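Local coordinates for DUF1573 domain-containing protein (Porphyromonas gingivalis, PDB 2QSV) that is of unknown function, perhaps linked to cysteine-type peptidase activity, and is represented here by two Ig-like domains from its C-terminal part, at residues P75-E80 with S154-N159; L122-D127 with P210-K215; L162-D167 with A198-I203. All coordinates share one frame; numbering follows the deposited sequence. Where two conformers were deposited one is given.

Interaction 1: P75-E80 with S154-N159; sequences PGMKDE and SVTTRN. With NA (sodium ion), chain C.
The first torsions of Ser-154 and Met-77 set up the contact. In Ser-154, OG stands between the backbone N and the carbonyl carbon (chi1 62°), where it faces the backbone of Met-77. In Met-77, a selenomethionine, CG is anti to the backbone N (chi1 -175°), which sets it beside Arg-158 NH2; the chain then bends, and SE also lies near NH2. The contact joins two Ig-like beta-sandwich domains: strand 76-87 of the first meets strand 150-157 of the second. The strands do not pair, and side chains bridge the gap. Met-77 N donates to Ser-154 OG at 3.0 Å. The same OG is 3.5 Å from Gly-76 CA, so a serine hydroxyl packs against bare backbone. The Arg-158 and Met-77 side chains cross at a slant, with Arg-158 NH2 3.5 Å from Met-77 CG and 3.7 Å from Met-77 SE.

Asp-79 and Arg-158 form a salt bridge, reaching toward each other tip to tip. Carboxylate and guanidinium planes are 71° apart, so this is not a flat two-pronged pair. Arg-158 NH1 bonds Asp-79 OD2 at 3.0 Å; OD2 lies at the guanidinium edge, but NH1 comes from above the carboxylate plane. Arg-158 NH2 to Asp-79 OD1 is shorter, 2.8 Å, yet bent and weak. Asp-79 OD1 is also hydrogen-bonded to Ser-102 OG on the adjacent strand of its own domain. The residues flanking Arg-158 bind a sodium ion, held by Leu-162 O, three waters, Asn-159 O and Thr-157 OG1, the last 2.8 Å from the metal.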
loop_
_atom_site.group_PDB
_atom_site.type_symbol
_atom_site.label_atom_id
_atom_site.label_comp_id
_atom_site.label_asym_id
_atom_site.label_seq_id
_atom_site.Cartn_x
_atom_site.Cartn_y
_atom_site.Cartn_z
ATOM N N PRO A 75 -2.859 -7.728 11.137
ATOM C CA PRO A 75 -2.477 -6.361 10.734
ATOM C C PRO A 75 -1.288 -6.310 9.755
ATOM O O PRO A 75 -0.574 -7.294 9.568
ATOM C CB PRO A 75 -2.140 -5.670 12.064
ATOM C CG PRO A 75 -1.843 -6.750 13.003
ATOM C CD PRO A 75 -2.606 -7.975 12.579
ATOM N N GLY A 76 -1.087 -5.162 9.128
ATOM C CA GLY A 76 -0.113 -5.037 8.060
ATOM C C GLY A 76 -0.722 -4.332 6.869
ATOM O O GLY A 76 -1.930 -4.171 6.790
HETATM N N MSE A 77 0.111 -3.935 5.926
HETATM C CA MSE A 77 -0.343 -3.273 4.689
HETATM C C MSE A 77 -0.834 -4.350 3.728
HETATM O O MSE A 77 -0.125 -5.340 3.468
HETATM C CB MSE A 77 0.829 -2.501 4.078
HETATM C CG MSE A 77 0.471 -1.663 2.828
HETATM SE SE MSE A 77 -0.488 -0.076 3.400
HETATM C CE MSE A 77 0.904 1.041 4.250
ATOM N N LYS A 78 -2.085 -4.219 3.288
ATOM C CA LYS A 78 -2.682 -5.150 2.347
ATOM C C LYS A 78 -2.763 -4.427 1.014
ATOM O O LYS A 78 -3.140 -3.260 0.964
ATOM C CB LYS A 78 -4.089 -5.553 2.829
ATOM C CG LYS A 78 -4.213 -5.847 4.338
ATOM C CD LYS A 78 -3.381 -7.112 4.695
ATOM C CE LYS A 78 -3.384 -7.375 6.197
ATOM N NZ LYS A 78 -2.448 -8.496 6.541
ATOM N N ASP A 79 -2.374 -5.091 -0.053
ATOM C CA ASP A 79 -2.450 -4.538 -1.406
ATOM C C ASP A 79 -3.077 -5.605 -2.258
ATOM O O ASP A 79 -2.493 -6.657 -2.412
ATOM C CB ASP A 79 -1.055 -4.245 -1.966
ATOM C CG ASP A 79 -0.287 -3.270 -1.119
ATOM O OD1 ASP A 79 -0.724 -2.108 -0.979
ATOM O OD2 ASP A 79 0.774 -3.646 -0.592
ATOM N N GLU A 80 -4.295 -5.371 -2.748
ATOM C CA GLU A 80 -4.997 -6.356 -3.564
ATOM C C GLU A 80 -5.701 -5.665 -4.729
ATOM O O GLU A 80 -6.236 -4.572 -4.559
ATOM C CB GLU A 80 -6.013 -7.129 -2.722
ATOM C CG GLU A 80 -5.412 -8.134 -1.698
ATOM C CD GLU A 80 -6.457 -9.110 -1.175
ATOM O OE1 GLU A 80 -7.349 -9.568 -1.948
ATOM O OE2 GLU A 80 -6.410 -9.403 0.021
ATOM N N SER A 154 4.365 -5.134 8.914
ATOM C CA SER A 154 4.781 -5.054 7.501
ATOM C C SER A 154 5.769 -3.914 7.316
ATOM O O SER A 154 5.762 -2.957 8.085
ATOM C CB SER A 154 3.549 -4.871 6.563
ATOM O OG SER A 154 2.901 -3.659 6.867
ATOM N N VAL A 155 6.620 -4.029 6.299
ATOM C CA VAL A 155 7.581 -3.009 5.965
ATOM C C VAL A 155 7.495 -2.930 4.450
ATOM O O VAL A 155 7.866 -3.872 3.765
ATOM C CB VAL A 155 9.049 -3.336 6.418
ATOM C CG1 VAL A 155 10.000 -2.290 5.866
ATOM C CG2 VAL A 155 9.197 -3.376 8.008
ATOM N N THR A 156 6.954 -1.831 3.934
ATOM C CA THR A 156 6.694 -1.744 2.504
ATOM C C THR A 156 7.318 -0.492 1.841
ATOM O O THR A 156 7.441 0.584 2.456
ATOM C CB THR A 156 5.181 -1.908 2.167
ATOM O OG1 THR A 156 4.403 -1.074 3.003
ATOM C CG2 THR A 156 4.679 -3.393 2.351
ATOM N N THR A 157 7.764 -0.680 0.606
ATOM C CA THR A 157 8.229 0.411 -0.223
ATOM C C THR A 157 7.392 0.443 -1.551
ATOM O O THR A 157 6.939 -0.606 -2.056
ATOM C CB THR A 157 9.770 0.323 -0.477
ATOM O OG1 THR A 157 10.077 -0.935 -1.066
ATOM C CG2 THR A 157 10.586 0.445 0.860
ATOM N N ARG A 158 7.164 1.622 -2.084
ATOM C CA ARG A 158 6.455 1.740 -3.370
ATOM C C ARG A 158 7.445 2.059 -4.523
ATOM O O ARG A 158 7.246 1.646 -5.650
ATOM C CB ARG A 158 5.342 2.817 -3.306
ATOM C CG ARG A 158 4.253 2.610 -2.222
ATOM C CD ARG A 158 3.497 1.285 -2.351
ATOM N NE ARG A 158 2.324 1.202 -1.451
ATOM C CZ ARG A 158 1.802 0.076 -0.937
ATOM N NH1 ARG A 158 2.358 -1.112 -1.198
ATOM N NH2 ARG A 158 0.712 0.137 -0.145
ATOM N N ASN A 159 8.517 2.764 -4.229
ATOM C CA ASN A 159 9.506 3.089 -5.233
ATOM C C ASN A 159 10.356 1.872 -5.615
ATOM O O ASN A 159 10.921 1.199 -4.720
ATOM C CB ASN A 159 10.355 4.254 -4.719
ATOM C CG ASN A 159 11.210 4.883 -5.796
ATOM O OD1 ASN A 159 12.047 4.223 -6.424
ATOM N ND2 ASN A 159 11.008 6.165 -6.004
HETATM NA NA NA C . 10.145 -1.139 -3.897
HETATM O O HOH W 1 8.125 -1.589 -5.353
HETATM O O HOH W 2 11.517 -2.614 -4.446
HETATM O O HOH W 3 9.835 -3.259 -2.447
#

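Interaction 2: L122-D127 with P210-K215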
loop_
_atom_site.group_PDB
_atom_site.type_symbol
_atom_site.label_atom_id
_atom_site.label_comp_id
_atom_site.label_asym_id
_atom_site.label_seq_id
_atom_site.Cartn_x
_atom_site.Cartn_y
_atom_site.Cartn_z
ATOM N N LEU A 122 13.261 5.210 16.064
ATOM C CA LEU A 122 14.178 5.126 14.906
ATOM C C LEU A 122 14.341 6.502 14.231
ATOM O O LEU A 122 13.563 7.434 14.458
ATOM C CB LEU A 122 13.728 4.114 13.808
ATOM C CG LEU A 122 12.263 3.939 13.304
ATOM C CD1 LEU A 122 11.274 5.083 13.583
ATOM C CD2 LEU A 122 12.112 3.418 11.938
ATOM N N SER A 123 15.311 6.547 13.345
ATOM C CA SER A 123 15.490 7.661 12.458
ATOM C C SER A 123 14.441 7.605 11.348
ATOM O O SER A 123 14.208 6.573 10.710
ATOM C CB SER A 123 16.912 7.590 11.903
ATOM O OG SER A 123 16.984 8.453 10.772
ATOM N N THR A 124 13.746 8.713 11.157
ATOM C CA THR A 124 12.691 8.755 10.131
ATOM C C THR A 124 13.034 9.624 8.901
ATOM O O THR A 124 12.177 9.929 8.084
ATOM C CB THR A 124 11.327 9.107 10.727
ATOM O OG1 THR A 124 11.452 10.291 11.515
ATOM C CG2 THR A 124 10.800 7.928 11.612
ATOM N N TYR A 125 14.300 9.996 8.789
ATOM C CA TYR A 125 14.777 10.823 7.705
ATOM C C TYR A 125 16.167 10.346 7.365
ATOM O O TYR A 125 17.074 10.419 8.186
ATOM C CB TYR A 125 14.784 12.296 8.123
ATOM C CG TYR A 125 15.175 13.257 6.981
ATOM C CD1 TYR A 125 14.221 13.774 6.112
ATOM C CD2 TYR A 125 16.506 13.642 6.792
ATOM C CE1 TYR A 125 14.578 14.680 5.068
ATOM C CE2 TYR A 125 16.879 14.534 5.755
ATOM C CZ TYR A 125 15.907 15.043 4.903
ATOM O OH TYR A 125 16.280 15.927 3.886
ATOM N N LEU A 126 16.341 9.827 6.169
ATOM C CA LEU A 126 17.641 9.374 5.745
ATOM C C LEU A 126 17.996 9.998 4.383
ATOM O O LEU A 126 17.376 9.681 3.365
ATOM C CB LEU A 126 17.675 7.823 5.640
ATOM C CG LEU A 126 18.947 7.208 5.011
ATOM C CD1 LEU A 126 20.206 7.472 5.851
ATOM C CD2 LEU A 126 18.802 5.687 4.787
ATOM N N ASP A 127 19.012 10.855 4.361
ATOM C CA ASP A 127 19.481 11.401 3.081
ATOM C C ASP A 127 20.741 10.666 2.709
ATOM O O ASP A 127 21.778 10.837 3.355
ATOM C CB ASP A 127 19.713 12.929 3.172
ATOM C CG ASP A 127 19.921 13.599 1.778
ATOM O OD1 ASP A 127 20.269 12.927 0.767
ATOM O OD2 ASP A 127 19.717 14.825 1.719
ATOM N N PRO A 210 1.113 3.604 14.894
ATOM C CA PRO A 210 1.171 2.251 14.303
ATOM C C PRO A 210 1.589 2.203 12.835
ATOM O O PRO A 210 1.990 1.147 12.348
ATOM C CB PRO A 210 -0.268 1.742 14.448
ATOM C CG PRO A 210 -1.129 3.043 14.494
ATOM C CD PRO A 210 -0.267 3.991 15.267
ATOM N N LEU A 211 1.468 3.346 12.142
ATOM C CA LEU A 211 1.968 3.500 10.792
ATOM C C LEU A 211 3.098 4.556 10.804
ATOM O O LEU A 211 2.858 5.768 11.032
ATOM C CB LEU A 211 0.812 3.821 9.802
ATOM C CG LEU A 211 1.192 4.247 8.385
ATOM C CD1 LEU A 211 1.970 3.178 7.643
ATOM C CD2 LEU A 211 -0.089 4.644 7.598
ATOM N N ARG A 212 4.337 4.092 10.569
ATOM C CA ARG A 212 5.503 4.956 10.722
ATOM C C ARG A 212 6.194 5.071 9.375
ATOM O O ARG A 212 6.246 4.110 8.660
ATOM C CB ARG A 212 6.431 4.326 11.784
ATOM C CG ARG A 212 7.286 5.330 12.476
ATOM C CD ARG A 212 6.494 6.193 13.475
ATOM N NE ARG A 212 7.491 7.110 13.962
ATOM C CZ ARG A 212 8.331 6.830 14.960
ATOM N NH1 ARG A 212 8.233 5.640 15.636
ATOM N NH2 ARG A 212 9.217 7.751 15.304
ATOM N N ARG A 213 6.652 6.260 8.973
ATOM C CA ARG A 213 7.294 6.405 7.679
ATOM C C ARG A 213 8.655 7.006 7.789
ATOM O O ARG A 213 8.884 7.964 8.528
ATOM C CB ARG A 213 6.443 7.222 6.674
ATOM C CG ARG A 213 5.160 6.585 6.324
ATOM C CD ARG A 213 4.388 7.611 5.531
ATOM N NE ARG A 213 3.150 7.134 4.946
ATOM C CZ ARG A 213 1.952 7.346 5.462
ATOM N NH1 ARG A 213 1.818 7.929 6.624
ATOM N NH2 ARG A 213 0.896 6.925 4.829
ATOM N N ILE A 214 9.568 6.391 7.068
ATOM C CA ILE A 214 10.891 6.874 6.957
ATOM C C ILE A 214 11.036 7.471 5.561
ATOM O O ILE A 214 10.820 6.774 4.563
ATOM C CB ILE A 214 11.934 5.704 7.079
ATOM C CG1 ILE A 214 11.818 5.035 8.451
ATOM C CG2 ILE A 214 13.361 6.233 6.922
ATOM C CD1 ILE A 214 12.558 3.700 8.457
ATOM N N LYS A 215 11.399 8.744 5.499
ATOM C CA LYS A 215 11.719 9.366 4.212
ATOM C C LYS A 215 13.171 9.132 3.849
ATOM O O LYS A 215 14.073 9.489 4.588
ATOM C CB LYS A 215 11.437 10.878 4.225
ATOM C CG LYS A 215 12.067 11.615 2.993
ATOM C CD LYS A 215 11.412 11.192 1.654
ATOM C CE LYS A 215 9.944 11.603 1.588
ATOM N NZ LYS A 215 9.096 10.695 0.805
HETATM O O HOH W 4 11.585 7.673 17.078
#
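Leu-122 covers one face of the Arg-212 guanidinium. Its CD1 sits 3.5 Å above the plane, displaced toward the rim. At the edge, in plane, is a water that accepts from Arg-212 NH2 at 3.0 Å and from Leu-122 N at 3.1 Å, bridging the two segments. Arg-212 NH1 bonds Met-120 O. Thr-124 CG2 approaches the same group obliquely, its side chain at about a right angle to the arginine. The Tyr-125 ring is met obliquely by Lys-215 CG, while the polar ends go elsewhere: Tyr-125 OH to Lys-217 NZ and, in the conformer given, Lys-215 NZ to Asp-199.

The backbones form the parallel edge of an Ig-like sandwich. The chain leaves strand 120-121 of one sheet and joins the other as strand 125-130, beside strand 211-219. Tyr-125 pairs with Lys-215: Lys-215 N donates to Thr-124 O at 2.9 Å, and Leu-126 N to Lys-215 O at 2.8 Å.

Where the chain changes sheets, Leu-122 points toward 210-215. Its CG lies between the backbone N and the carbonyl carbon (chi1 42°). Leu-122 CD2 touches Ile-214 CD1 at 3.5 Å, the two side chains crossing at an angle, and Ile-140 of strand 136-144 touches both residues.

Interaction 3: L162-D167 with A198-I203. With NA (sodium ion), chain C; SO4 (sulfate ion), chain B.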
loop_
_atom_site.group_PDB
_atom_site.type_symbol
_atom_site.label_atom_id
_atom_site.label_comp_id
_atom_site.label_asym_id
_atom_site.label_seq_id
_atom_site.Cartn_x
_atom_site.Cartn_y
_atom_site.Cartn_z
ATOM N N LEU A 162 14.018 1.357 -4.384
ATOM C CA LEU A 162 14.183 1.308 -2.914
ATOM C C LEU A 162 13.673 -0.010 -2.336
ATOM O O LEU A 162 12.523 -0.387 -2.585
ATOM C CB LEU A 162 13.422 2.464 -2.259
ATOM C CG LEU A 162 13.376 2.562 -0.707
ATOM C CD1 LEU A 162 14.733 2.769 -0.034
ATOM C CD2 LEU A 162 12.444 3.678 -0.290
ATOM N N THR A 163 14.525 -0.700 -1.574
ATOM C CA THR A 163 14.086 -1.862 -0.793
ATOM C C THR A 163 14.448 -1.717 0.685
ATOM O O THR A 163 15.364 -0.989 1.017
ATOM C CB THR A 163 14.662 -3.200 -1.313
ATOM O OG1 THR A 163 16.090 -3.135 -1.319
ATOM C CG2 THR A 163 14.143 -3.506 -2.728
ATOM N N ALA A 164 13.663 -2.346 1.564
ATOM C CA ALA A 164 13.907 -2.267 3.023
ATOM C C ALA A 164 13.394 -3.522 3.682
ATOM O O ALA A 164 12.196 -3.826 3.596
ATOM C CB ALA A 164 13.255 -1.010 3.639
ATOM N N VAL A 165 14.313 -4.248 4.350
ATOM C CA VAL A 165 14.002 -5.508 5.014
ATOM C C VAL A 165 14.544 -5.498 6.459
ATOM O O VAL A 165 15.720 -5.278 6.655
ATOM C CB VAL A 165 14.635 -6.693 4.270
ATOM C CG1 VAL A 165 14.064 -8.051 4.842
ATOM C CG2 VAL A 165 14.371 -6.581 2.761
ATOM N N PRO A 166 13.669 -5.718 7.471
ATOM C CA PRO A 166 14.223 -5.735 8.838
ATOM C C PRO A 166 14.881 -7.107 9.145
ATOM O O PRO A 166 14.425 -8.131 8.640
ATOM C CB PRO A 166 12.986 -5.486 9.712
ATOM C CG PRO A 166 11.870 -6.220 8.944
ATOM C CD PRO A 166 12.207 -5.953 7.460
ATOM N N ASP A 167 15.942 -7.123 9.959
ATOM C CA ASP A 167 16.585 -8.418 10.324
ATOM C C ASP A 167 15.621 -9.282 11.147
ATOM O O ASP A 167 15.566 -10.475 10.957
ATOM C CB ASP A 167 17.858 -8.193 11.101
ATOM C CG ASP A 167 19.027 -7.848 10.220
ATOM O OD1 ASP A 167 18.871 -7.921 8.978
ATOM O OD2 ASP A 167 20.120 -7.521 10.778
ATOM N N ALA A 198 11.497 8.933 -1.248
ATOM C CA ALA A 198 10.561 7.822 -1.174
ATOM C C ALA A 198 10.355 7.390 0.300
ATOM O O ALA A 198 11.274 7.555 1.139
ATOM C CB ALA A 198 11.080 6.696 -2.022
ATOM N N ASP A 199 9.161 6.922 0.623
ATOM C CA ASP A 199 8.848 6.467 1.966
ATOM C C ASP A 199 9.042 4.968 2.169
ATOM O O ASP A 199 8.634 4.157 1.338
ATOM C CB ASP A 199 7.405 6.788 2.365
ATOM C CG ASP A 199 7.147 8.282 2.489
ATOM O OD1 ASP A 199 8.045 9.031 2.962
ATOM O OD2 ASP A 199 6.036 8.702 2.074
ATOM N N ILE A 200 9.653 4.619 3.305
ATOM C CA ILE A 200 9.485 3.273 3.827
ATOM C C ILE A 200 8.309 3.301 4.808
ATOM O O ILE A 200 8.335 4.058 5.728
ATOM C CB ILE A 200 10.764 2.740 4.569
ATOM C CG1 ILE A 200 11.951 2.697 3.597
ATOM C CG2 ILE A 200 10.444 1.340 5.092
ATOM C CD1 ILE A 200 13.400 2.711 4.297
ATOM N N SER A 201 7.300 2.470 4.602
ATOM C CA SER A 201 6.145 2.448 5.485
ATOM C C SER A 201 6.179 1.218 6.387
ATOM O O SER A 201 6.370 0.073 5.903
ATOM C CB SER A 201 4.839 2.447 4.683
ATOM O OG SER A 201 4.741 3.640 3.911
ATOM N N ILE A 202 6.029 1.464 7.688
ATOM C CA ILE A 202 6.086 0.375 8.685
ATOM C C ILE A 202 4.820 0.340 9.464
ATOM O O ILE A 202 4.448 1.304 10.049
ATOM C CB ILE A 202 7.316 0.543 9.695
ATOM C CG1 ILE A 202 8.658 0.582 8.919
ATOM C CG2 ILE A 202 7.248 -0.573 10.821
ATOM C CD1 ILE A 202 9.896 1.020 9.761
ATOM N N ILE A 203 4.141 -0.788 9.461
ATOM C CA ILE A 203 3.005 -0.971 10.337
ATOM C C ILE A 203 3.456 -1.835 11.536
ATOM O O ILE A 203 4.033 -2.882 11.333
ATOM C CB ILE A 203 1.811 -1.578 9.611
ATOM C CG1 ILE A 203 1.264 -0.499 8.615
ATOM C CG2 ILE A 203 0.693 -1.986 10.635
ATOM C CD1 ILE A 203 0.094 -0.891 7.854
HETATM NA NA NA C . 10.145 -1.139 -3.897
HETATM S S SO4 B . 6.640 6.719 -2.127
HETATM O O1 SO4 B . 7.280 7.728 -1.285
HETATM O O2 SO4 B . 5.589 7.324 -2.973
HETATM O O3 SO4 B . 7.596 6.038 -2.998
HETATM O O4 SO4 B . 5.963 5.782 -1.241
HETATM O O HOH W 2 11.517 -2.614 -4.446
HETATM O O HOH W 3 9.835 -3.259 -2.447
HETATM O O HOH W 1 8.125 -1.589 -5.353
#
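Strand 162-166 and segment 198-203 of strand 195-204 run in nearly the same direction, 24° apart, in the two facing sheets of an Ig-like sandwich. Their axes come no closer than 8.4 Å. The nearest CA atoms, those of Ala-164 and Ile-200, are 7.1 Å apart. That spacing is too wide for backbone pairing, and apolar side chains fill it.

Leu-162 and Ile-200 carry most of the contact. Leu-162 CG is anti to the backbone N (chi1 176°). One methyl, CD2, does the touching: Leu-162 CD2 meets Ala-198 CB at 3.7 Å and Ile-200 CG1 at 4.0 Å. The leucine and isoleucine side chains cross at about a right angle. In Ile-200, CG1 is anti to the carbonyl carbon (chi1 -61°), and the branch continues to CD1, which lies 3.8 Å from Ala-164 CB. Ala-164 and Ala-198 each meet the larger residue of the other strand with CB.

Polar groups lie at the margins. Leu-162 O is one ligand of the sodium ion, at 2.8 Å, so buried Leu-162 also serves the metal site. Asp-199 points to the other side of its strand. Asp-199 N donates to sulfate O1 at 2.8 Å; the sulfate probably comes from the crystallisation liquor.

Within the core, Ile-181 of strand 176-183 touches both Leu-162 and Ile-200. Strand 162-166 is the outermost of its sheet, beside 176-183. Strand 195-204 lies between 150-157, whose Val-155 touches Ile-200, and 211-219, whose Val-216 does too.

How the interactions relate
Interactions 2 and 3 lie within the second Ig-like domain; interaction 1 joins that domain to the first. In the mixed sheet of the second domain, strands 125-130, 211-219, 195-204 and 150-157 lie side by side in that order. Each interaction has at least one segment there; strand 162-166 belongs to the facing sheet and 76-87 to the first domain. The centre of interaction 3 is about 9 Å from the centres of interactions 1 and 2, which are about 15 Å from each other. Along the chain, the segments of interactions 1 and 2 alternate, and both segments of interaction 3 fall between those of interaction 2. Interactions 1 and 3 share the sodium site.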